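Local coordinates for protein putative mannose-1-phosphate guanylyl transferase (Thermus thermophilus, PDB 2CU2) that probably transfers a guanylyl group from GTP to mannose 1-phosphate, yielding GDP-mannose and pyrophosphate, at residues R280-D285 / R295-T300; H271-L276 / L284-C289; V7-R12 / K26-L31. All blocks are in the same frame, centred on the assembly; numbering follows the deposited sequence.

Along the chain contact 3 comes first, 7-12 against 26-31, where strand 3-8 ends in the nucleotidyltransferase domain. Contacts 2 and 1 follow together near the C-terminal end; contact 1 and segment 284-289 of contact 2 belong to the beta-helix family region. Their centres lie 10 Å apart, they share Leu284 and Asp285, and Thr300 OG1 of contact 1 reaches Thr286 OG1 of contact 2 at 2.9 Å. Contact 3 sits about 26 Å from contact 2, centre to centre, yet Leu276 CD1 packs on Leu31 O at 3.4 Å, so strand 274-276 touches the loop that follows strand 3-8. Contacts 1 and 2 both meet the second subunit, placing the beta-helix region at the dimer interface.

Contact 1 of 3, residues R280-D285 / R295-T300; sequences RHVALD and RGVVAT
His281 and Thr300 meet side chain to side chain across two parallel strands, 280-284 and 297-300, which belong to the region assigned to the beta-helix domain and run 13° apart. From CB the histidine sends CG anti to the backbone N (chi1 180°). CG then lies beside Val298 O, and CD2 comes closer to that oxygen, at 3.3 Å, with the carbonyl oxygen at the ring edge and near its plane. CE1 lies 3.8 Å from Thr300 OG1, alongside the bond made at the tip, where NE2 hydrogen-bonds Thr300 OG1 at 2.9 Å. That bond, with Val298 O at the CD2 edge, would hold the ring's rotation. NE2 is also 3.7 Å from Thr300 CG2, and OG1 bonds Thr286 OG1 as well.

The backbone ladder runs from Arg280 N, which donates to Gly296 O, to Leu284 N, which donates to Thr300 O. Between them Arg280 O takes Val298 N, Val298 O takes Val282 N, and Val282 O takes Thr300 N. Strand 297-300 also pairs in parallel with a strand of the second subunit, so the sheet continues across the dimer. On the other side of the sheet Val282 CG2 touches Val297 CG1 at 3.7 Å, while Val282 CB lies 3.9 Å from Ala299 CB.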
loop_
_atom_site.group_PDB
_atom_site.type_symbol
_atom_site.label_atom_id
_atom_site.label_comp_id
_atom_site.label_asym_id
_atom_site.label_seq_id
_atom_site.Cartn_x
_atom_site.Cartn_y
_atom_site.Cartn_z
ATOM N N ARG A 280 -4.332 -5.149 -9.772
ATOM C CA ARG A 280 -3.248 -5.126 -10.756
ATOM C C ARG A 280 -1.918 -4.626 -10.187
ATOM O O ARG A 280 -1.878 -3.672 -9.406
ATOM C CB ARG A 280 -3.654 -4.245 -11.942
ATOM C CG ARG A 280 -2.559 -4.007 -12.981
ATOM C CD ARG A 280 -3.036 -3.034 -14.074
ATOM N NE ARG A 280 -2.034 -2.811 -15.117
ATOM C CZ ARG A 280 -2.222 -2.048 -16.194
ATOM N NH1 ARG A 280 -3.382 -1.425 -16.383
ATOM N NH2 ARG A 280 -1.248 -1.905 -17.088
ATOM N N HIS A 281 -0.830 -5.271 -10.594
ATOM C CA HIS A 281 0.501 -4.881 -10.136
ATOM C C HIS A 281 1.265 -4.146 -11.227
ATOM O O HIS A 281 1.559 -4.717 -12.279
ATOM C CB HIS A 281 1.329 -6.098 -9.734
ATOM C CG HIS A 281 2.709 -5.751 -9.260
ATOM N ND1 HIS A 281 3.780 -6.612 -9.380
ATOM C CD2 HIS A 281 3.186 -4.642 -8.646
ATOM C CE1 HIS A 281 4.854 -6.048 -8.861
ATOM N NE2 HIS A 281 4.520 -4.852 -8.408
ATOM N N VAL A 282 1.584 -2.883 -10.977
ATOM C CA VAL A 282 2.352 -2.097 -11.933
ATOM C C VAL A 282 3.775 -2.176 -11.402
ATOM O O VAL A 282 4.091 -1.605 -10.357
ATOM C CB VAL A 282 1.878 -0.632 -11.970
ATOM C CG1 VAL A 282 2.829 0.203 -12.816
ATOM C CG2 VAL A 282 0.467 -0.564 -12.548
ATOM N N ALA A 283 4.626 -2.901 -12.115
ATOM C CA ALA A 283 6.002 -3.074 -11.650
ATOM C C ALA A 283 7.024 -2.338 -12.534
ATOM O O ALA A 283 7.141 -2.564 -13.734
ATOM C CB ALA A 283 6.321 -4.571 -11.626
ATOM N N LEU A 284 7.761 -1.407 -11.893
ATOM C CA LEU A 284 8.786 -0.647 -12.609
ATOM C C LEU A 284 10.161 -0.789 -11.943
ATOM O O LEU A 284 10.420 -0.269 -10.870
ATOM C CB LEU A 284 8.370 0.827 -12.617
ATOM C CG LEU A 284 7.243 1.130 -13.608
ATOM C CD1 LEU A 284 6.370 2.299 -13.156
ATOM C CD2 LEU A 284 7.754 1.500 -15.000
ATOM N N ASP A 285 11.054 -1.555 -12.596
ATOM C CA ASP A 285 12.357 -1.793 -11.985
ATOM C C ASP A 285 12.190 -2.453 -10.615
ATOM O O ASP A 285 12.799 -2.070 -9.631
ATOM C CB ASP A 285 13.057 -0.441 -11.819
ATOM C CG ASP A 285 14.500 -0.675 -11.381
ATOM O OD1 ASP A 285 15.128 -1.577 -11.941
ATOM O OD2 ASP A 285 14.963 0.011 -10.466
ATOM N N ARG A 295 -7.822 -5.477 -4.758
ATOM C CA ARG A 295 -8.504 -4.642 -5.735
ATOM C C ARG A 295 -7.652 -3.438 -6.129
ATOM O O ARG A 295 -6.517 -3.272 -5.701
ATOM C CB ARG A 295 -9.821 -4.168 -5.124
ATOM C CG ARG A 295 -10.908 -3.971 -6.179
ATOM C CD ARG A 295 -11.870 -2.837 -5.812
ATOM N NE ARG A 295 -13.244 -3.193 -6.175
ATOM C CZ ARG A 295 -13.703 -2.762 -7.363
ATOM N NH1 ARG A 295 -12.927 -2.042 -8.155
ATOM N NH2 ARG A 295 -14.949 -3.066 -7.741
ATOM N N GLY A 296 -8.230 -2.599 -7.010
ATOM C CA GLY A 296 -7.501 -1.421 -7.465
ATOM C C GLY A 296 -6.133 -1.791 -8.041
ATOM O O GLY A 296 -5.974 -2.771 -8.756
ATOM N N VAL A 297 -5.131 -0.930 -7.767
ATOM C CA VAL A 297 -3.810 -1.135 -8.344
ATOM C C VAL A 297 -2.702 -0.981 -7.293
ATOM O O VAL A 297 -2.829 -0.250 -6.320
ATOM C CB VAL A 297 -3.615 -0.097 -9.451
ATOM C CG1 VAL A 297 -2.174 -0.133 -9.952
ATOM C CG2 VAL A 297 -4.555 -0.384 -10.606
ATOM N N VAL A 298 -1.609 -1.736 -7.503
ATOM C CA VAL A 298 -0.463 -1.601 -6.615
ATOM C C VAL A 298 0.814 -1.300 -7.398
ATOM O O VAL A 298 1.241 -2.057 -8.259
ATOM C CB VAL A 298 -0.298 -2.903 -5.833
ATOM C CG1 VAL A 298 1.034 -2.892 -5.085
ATOM C CG2 VAL A 298 -1.429 -3.053 -4.832
ATOM N N ALA A 299 1.411 -0.121 -7.279
ATOM C CA ALA A 299 2.547 0.211 -8.117
ATOM C C ALA A 299 3.814 0.234 -7.282
ATOM O O ALA A 299 3.868 0.856 -6.218
ATOM C CB ALA A 299 2.335 1.564 -8.793
ATOM N N THR A 300 4.828 -0.473 -7.760
ATOM C CA THR A 300 6.102 -0.524 -7.079
ATOM C C THR A 300 7.115 0.028 -8.068
ATOM O O THR A 300 7.081 -0.289 -9.259
ATOM C CB THR A 300 6.452 -1.962 -6.649
ATOM O OG1 THR A 300 6.529 -2.814 -7.799
ATOM C CG2 THR A 300 5.373 -2.497 -5.717
#

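Contact 2 of 3, residues H271-L276 / L284-C289; sequences HENVVL and LDTFGC
Thr286 is where 284-289 first reaches 271-276: its carbonyl oxygen accepts Asn273 ND2 at 3.1 Å, with the amide nitrogen well above the carbonyl plane. The two side chains cross at about a right angle, with Thr286 CG2 3.6 Å from Asn273 OD1. The threonine hydroxyl turns elsewhere, to Thr300 OG1.

At Phe287 the next contact is with the backbone of His271, whose O lies 3.7 Å from Phe287 CB and near the plane of the ring, at its edge. Gly288 then gives its N-H to the same oxygen in an almost straight bond of 2.8 Å (N-H...O 176°), although it too approaches from outside the carbonyl plane. The positive phi of Gly288, 45°, bends the chain here, a conformation easy for glycine, and its O is bonded by Lys320 NZ. This bend is the turn between strands 280-284 and 290-293 in the region assigned to the beta-helix domain, and it delivers the chain alongside strand 274-276.

Cys289 N donates to Asn273 OD1 at 3.0 Å, in the plane of the amide carbonyl, so one carboxamide holds the turn through both its heteroatoms. Asn273 CG, anti to the carbonyl carbon (chi1 -63°), is set toward the turn. An alanine in place of Asn273 would probably leave Cys289 N and Thr286 O without these partners and the turn freer to shift. Cys289 CB lies 3.4 Å from the same OD1. Finally, Cys289 O receives Val274 N at 2.9 Å, starting the parallel pairing that Val274 and Leu276 continue with Val291.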
loop_
_atom_site.group_PDB
_atom_site.type_symbol
_atom_site.label_atom_id
_atom_site.label_comp_id
_atom_site.label_asym_id
_atom_site.label_seq_id
_atom_site.Cartn_x
_atom_site.Cartn_y
_atom_site.Cartn_z
ATOM N N HIS A 271 13.959 -13.983 -8.384
ATOM C CA HIS A 271 13.957 -12.590 -8.806
ATOM C C HIS A 271 12.675 -12.122 -9.507
ATOM O O HIS A 271 12.462 -10.923 -9.643
ATOM C CB HIS A 271 15.173 -12.310 -9.704
ATOM C CG HIS A 271 14.999 -12.763 -11.121
ATOM N ND1 HIS A 271 15.585 -13.909 -11.612
ATOM C CD2 HIS A 271 14.305 -12.223 -12.152
ATOM C CE1 HIS A 271 15.260 -14.058 -12.884
ATOM N NE2 HIS A 271 14.485 -13.048 -13.235
ATOM N N GLU A 272 11.836 -13.055 -9.966
ATOM C CA GLU A 272 10.578 -12.682 -10.619
ATOM C C GLU A 272 9.586 -12.278 -9.518
ATOM O O GLU A 272 9.683 -12.765 -8.390
ATOM C CB GLU A 272 10.017 -13.864 -11.428
ATOM C CG GLU A 272 10.896 -14.300 -12.609
ATOM C CD GLU A 272 10.619 -13.518 -13.894
ATOM O OE1 GLU A 272 9.889 -12.504 -13.848
ATOM O OE2 GLU A 272 11.139 -13.918 -14.961
ATOM N N ASN A 273 8.643 -11.393 -9.834
ATOM C CA ASN A 273 7.669 -10.961 -8.837
ATOM C C ASN A 273 6.506 -11.944 -8.728
ATOM O O ASN A 273 6.171 -12.635 -9.690
ATOM C CB ASN A 273 7.141 -9.554 -9.161
ATOM C CG ASN A 273 8.233 -8.497 -9.125
ATOM O OD1 ASN A 273 8.993 -8.403 -8.160
ATOM N ND2 ASN A 273 8.314 -7.695 -10.178
ATOM N N VAL A 274 5.908 -12.009 -7.542
ATOM C CA VAL A 274 4.785 -12.897 -7.280
ATOM C C VAL A 274 3.570 -12.037 -6.966
ATOM O O VAL A 274 3.600 -11.217 -6.046
ATOM C CB VAL A 274 5.076 -13.818 -6.080
ATOM C CG1 VAL A 274 3.829 -14.581 -5.690
ATOM C CG2 VAL A 274 6.201 -14.783 -6.435
ATOM N N VAL A 275 2.503 -12.229 -7.731
ATOM C CA VAL A 275 1.293 -11.443 -7.552
ATOM C C VAL A 275 0.038 -12.280 -7.331
ATOM O O VAL A 275 -0.187 -13.267 -8.031
ATOM C CB VAL A 275 1.057 -10.552 -8.781
ATOM C CG1 VAL A 275 -0.180 -9.685 -8.574
ATOM C CG2 VAL A 275 2.289 -9.707 -9.046
ATOM N N LEU A 276 -0.766 -11.894 -6.347
ATOM C CA LEU A 276 -2.030 -12.572 -6.069
ATOM C C LEU A 276 -3.082 -11.509 -5.826
ATOM O O LEU A 276 -2.757 -10.342 -5.602
ATOM C CB LEU A 276 -1.943 -13.493 -4.847
ATOM C CG LEU A 276 -1.320 -14.878 -5.028
ATOM C CD1 LEU A 276 -1.560 -15.681 -3.755
ATOM C CD2 LEU A 276 -1.948 -15.599 -6.234
ATOM N N LEU A 284 7.761 -1.407 -11.893
ATOM C CA LEU A 284 8.786 -0.647 -12.609
ATOM C C LEU A 284 10.161 -0.789 -11.943
ATOM O O LEU A 284 10.420 -0.269 -10.870
ATOM C CB LEU A 284 8.370 0.827 -12.617
ATOM C CG LEU A 284 7.243 1.130 -13.608
ATOM C CD1 LEU A 284 6.370 2.299 -13.156
ATOM C CD2 LEU A 284 7.754 1.500 -15.000
ATOM N N ASP A 285 11.054 -1.555 -12.596
ATOM C CA ASP A 285 12.357 -1.793 -11.985
ATOM C C ASP A 285 12.190 -2.453 -10.615
ATOM O O ASP A 285 12.799 -2.070 -9.631
ATOM C CB ASP A 285 13.057 -0.441 -11.819
ATOM C CG ASP A 285 14.500 -0.675 -11.381
ATOM O OD1 ASP A 285 15.128 -1.577 -11.941
ATOM O OD2 ASP A 285 14.963 0.011 -10.466
ATOM N N THR A 286 11.279 -3.445 -10.575
ATOM C CA THR A 286 11.010 -4.137 -9.322
ATOM C C THR A 286 11.376 -5.617 -9.421
ATOM O O THR A 286 11.069 -6.291 -10.396
ATOM C CB THR A 286 9.519 -3.991 -9.016
ATOM O OG1 THR A 286 9.226 -2.622 -8.734
ATOM C CG2 THR A 286 9.147 -4.835 -7.797
ATOM N N PHE A 287 12.047 -6.139 -8.398
ATOM C CA PHE A 287 12.473 -7.538 -8.412
ATOM C C PHE A 287 12.236 -8.258 -7.093
ATOM O O PHE A 287 12.105 -7.629 -6.042
ATOM C CB PHE A 287 13.963 -7.619 -8.760
ATOM C CG PHE A 287 14.302 -7.013 -10.086
ATOM C CD1 PHE A 287 14.242 -7.776 -11.254
ATOM C CD2 PHE A 287 14.642 -5.662 -10.179
ATOM C CE1 PHE A 287 14.512 -7.203 -12.497
ATOM C CE2 PHE A 287 14.912 -5.075 -11.418
ATOM C CZ PHE A 287 14.847 -5.848 -12.581
ATOM N N GLY A 288 12.188 -9.586 -7.169
ATOM C CA GLY A 288 11.999 -10.424 -5.995
ATOM C C GLY A 288 10.936 -10.023 -4.986
ATOM O O GLY A 288 11.079 -10.287 -3.791
ATOM N N CYS A 289 9.854 -9.413 -5.452
ATOM C CA CYS A 289 8.795 -8.994 -4.539
ATOM C C CYS A 289 7.586 -9.922 -4.474
ATOM O O CYS A 289 7.387 -10.780 -5.332
ATOM C CB CYS A 289 8.311 -7.589 -4.906
ATOM S SG CYS A 289 9.471 -6.279 -4.494
#

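Contact 3 of 3, residues V7-R12 / K26-L31; sequences VMAGGR and KPFLPL
Gly11, with phi 93° and psi 119°, turns its carbonyl toward Lys26. The O of Gly11 accepts Lys26 N at 3.0 Å in a nearly straight bond (N-H...O 171°), and Lys26 CB lies 3.7 Å from the same oxygen. This is the glycine-rich loop after the first strand of the nucleotidyltransferase domain (GT-A clan), which in relatives binds the nucleotide and probably does so here. A sulfate about 4 Å from the Arg12 side chain is consistent with an anion pocket, though it may come from the crystallisation liquor.

The Gly11 angles would jam a CB against Gly10 O, so the position suits glycine. With CG anti to the backbone N and the chain extended beyond it, Lys26 leads away from the loop, and NZ forms a salt bridge with Asp109 and a hydrogen bond to Asp255 O. Lys26 and Pro27 form a short 3-10 turn, and Leu29 N returns to Lys26 O. The Pro27 ring lies against Gly10: CD is 3.3 Å from Gly10 O, and CG is 3.5 Å from Gly10 N. Ala9 CB meets Pro27 CG at 4.1 Å and, more distantly, Phe28 CZ at 4.4 Å.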
loop_
_atom_site.group_PDB
_atom_site.type_symbol
_atom_site.label_atom_id
_atom_site.label_comp_id
_atom_site.label_asym_id
_atom_site.label_seq_id
_atom_site.Cartn_x
_atom_site.Cartn_y
_atom_site.Cartn_z
ATOM N N VAL A 7 -11.340 -32.619 8.770
ATOM C CA VAL A 7 -10.656 -31.449 8.235
ATOM C C VAL A 7 -10.600 -30.323 9.266
ATOM O O VAL A 7 -11.593 -29.691 9.603
ATOM C CB VAL A 7 -11.408 -30.983 6.989
ATOM C CG1 VAL A 7 -10.737 -29.739 6.409
ATOM C CG2 VAL A 7 -11.408 -32.083 5.943
ATOM N N MET A 8 -9.386 -30.107 9.801
ATOM C CA MET A 8 -9.234 -29.110 10.851
ATOM C C MET A 8 -9.025 -27.705 10.285
ATOM O O MET A 8 -8.035 -27.401 9.634
ATOM C CB MET A 8 -8.038 -29.512 11.717
ATOM C CG MET A 8 -8.185 -30.924 12.289
ATOM S SD MET A 8 -6.869 -31.334 13.444
ATOM C CE MET A 8 -5.504 -31.333 12.272
ATOM N N ALA A 9 -10.036 -26.847 10.519
ATOM C CA ALA A 9 -9.915 -25.455 10.103
ATOM C C ALA A 9 -9.640 -24.549 11.305
ATOM O O ALA A 9 -10.413 -24.469 12.251
ATOM C CB ALA A 9 -11.225 -25.043 9.427
ATOM N N GLY A 10 -8.469 -23.887 11.266
ATOM C CA GLY A 10 -8.103 -23.015 12.378
ATOM C C GLY A 10 -6.956 -22.073 12.013
ATOM O O GLY A 10 -6.539 -21.956 10.869
ATOM N N GLY A 11 -6.466 -21.354 13.040
ATOM C CA GLY A 11 -5.392 -20.398 12.806
ATOM C C GLY A 11 -5.944 -18.996 12.544
ATOM O O GLY A 11 -6.723 -18.770 11.629
ATOM N N ARG A 12 -5.640 -17.980 13.343
ATOM C CA ARG A 12 -5.965 -16.590 13.045
ATOM C C ARG A 12 -5.214 -16.110 11.807
ATOM O O ARG A 12 -5.730 -15.309 11.032
ATOM C CB ARG A 12 -5.594 -15.685 14.224
ATOM C CG ARG A 12 -6.226 -16.062 15.554
ATOM C CD ARG A 12 -5.720 -15.150 16.669
ATOM N NE ARG A 12 -6.224 -15.553 17.980
ATOM C CZ ARG A 12 -7.495 -15.455 18.358
ATOM N NH1 ARG A 12 -8.401 -14.958 17.522
ATOM N NH2 ARG A 12 -7.863 -15.859 19.570
ATOM N N LYS A 26 -7.403 -18.038 8.783
ATOM C CA LYS A 26 -6.505 -18.296 7.652
ATOM C C LYS A 26 -7.169 -19.126 6.540
ATOM O O LYS A 26 -7.050 -18.836 5.357
ATOM C CB LYS A 26 -5.270 -19.026 8.182
ATOM C CG LYS A 26 -4.451 -19.669 7.060
ATOM C CD LYS A 26 -2.964 -19.758 7.407
ATOM C CE LYS A 26 -2.237 -20.837 6.599
ATOM N NZ LYS A 26 -1.050 -21.283 7.327
ATOM N N PRO A 27 -7.845 -20.218 6.946
ATOM C CA PRO A 27 -8.399 -21.179 5.994
ATOM C C PRO A 27 -9.412 -20.540 5.039
ATOM O O PRO A 27 -9.792 -21.107 4.022
ATOM C CB PRO A 27 -9.066 -22.294 6.796
ATOM C CG PRO A 27 -8.638 -22.151 8.254
ATOM C CD PRO A 27 -8.153 -20.628 8.304
ATOM N N PHE A 28 -9.906 -19.351 5.426
ATOM C CA PHE A 28 -10.955 -18.729 4.626
ATOM C C PHE A 28 -10.477 -17.545 3.782
ATOM O O PHE A 28 -11.238 -16.662 3.405
ATOM C CB PHE A 28 -12.104 -18.329 5.554
ATOM C CG PHE A 28 -12.561 -19.508 6.357
ATOM C CD1 PHE A 28 -13.497 -20.384 5.819
ATOM C CD2 PHE A 28 -12.114 -19.673 7.657
ATOM C CE1 PHE A 28 -13.986 -21.427 6.589
ATOM C CE2 PHE A 28 -12.609 -20.723 8.424
ATOM C CZ PHE A 28 -13.544 -21.603 7.894
ATOM N N LEU A 29 -9.156 -17.522 3.516
ATOM C CA LEU A 29 -8.604 -16.422 2.739
ATOM C C LEU A 29 -8.400 -16.734 1.255
ATOM O O LEU A 29 -7.869 -17.771 0.878
ATOM C CB LEU A 29 -7.272 -16.070 3.404
ATOM C CG LEU A 29 -7.440 -15.760 4.896
ATOM C CD1 LEU A 29 -6.109 -15.448 5.585
ATOM C CD2 LEU A 29 -8.347 -14.556 5.150
ATOM N N PRO A 30 -8.837 -15.822 0.363
ATOM C CA PRO A 30 -8.694 -16.025 -1.073
ATOM C C PRO A 30 -7.248 -15.819 -1.516
ATOM O O PRO A 30 -6.764 -14.705 -1.658
ATOM C CB PRO A 30 -9.597 -15.019 -1.780
ATOM C CG PRO A 30 -9.831 -13.866 -0.813
ATOM C CD PRO A 30 -9.532 -14.560 0.599
ATOM N N LEU A 31 -6.536 -16.951 -1.708
ATOM C CA LEU A 31 -5.102 -16.867 -1.978
ATOM C C LEU A 31 -4.733 -17.330 -3.394
ATOM O O LEU A 31 -4.768 -16.573 -4.355
ATOM C CB LEU A 31 -4.373 -17.721 -0.942
ATOM C CG LEU A 31 -4.068 -16.946 0.343
ATOM C CD1 LEU A 31 -3.389 -17.816 1.402
ATOM C CD2 LEU A 31 -3.140 -15.754 0.110
#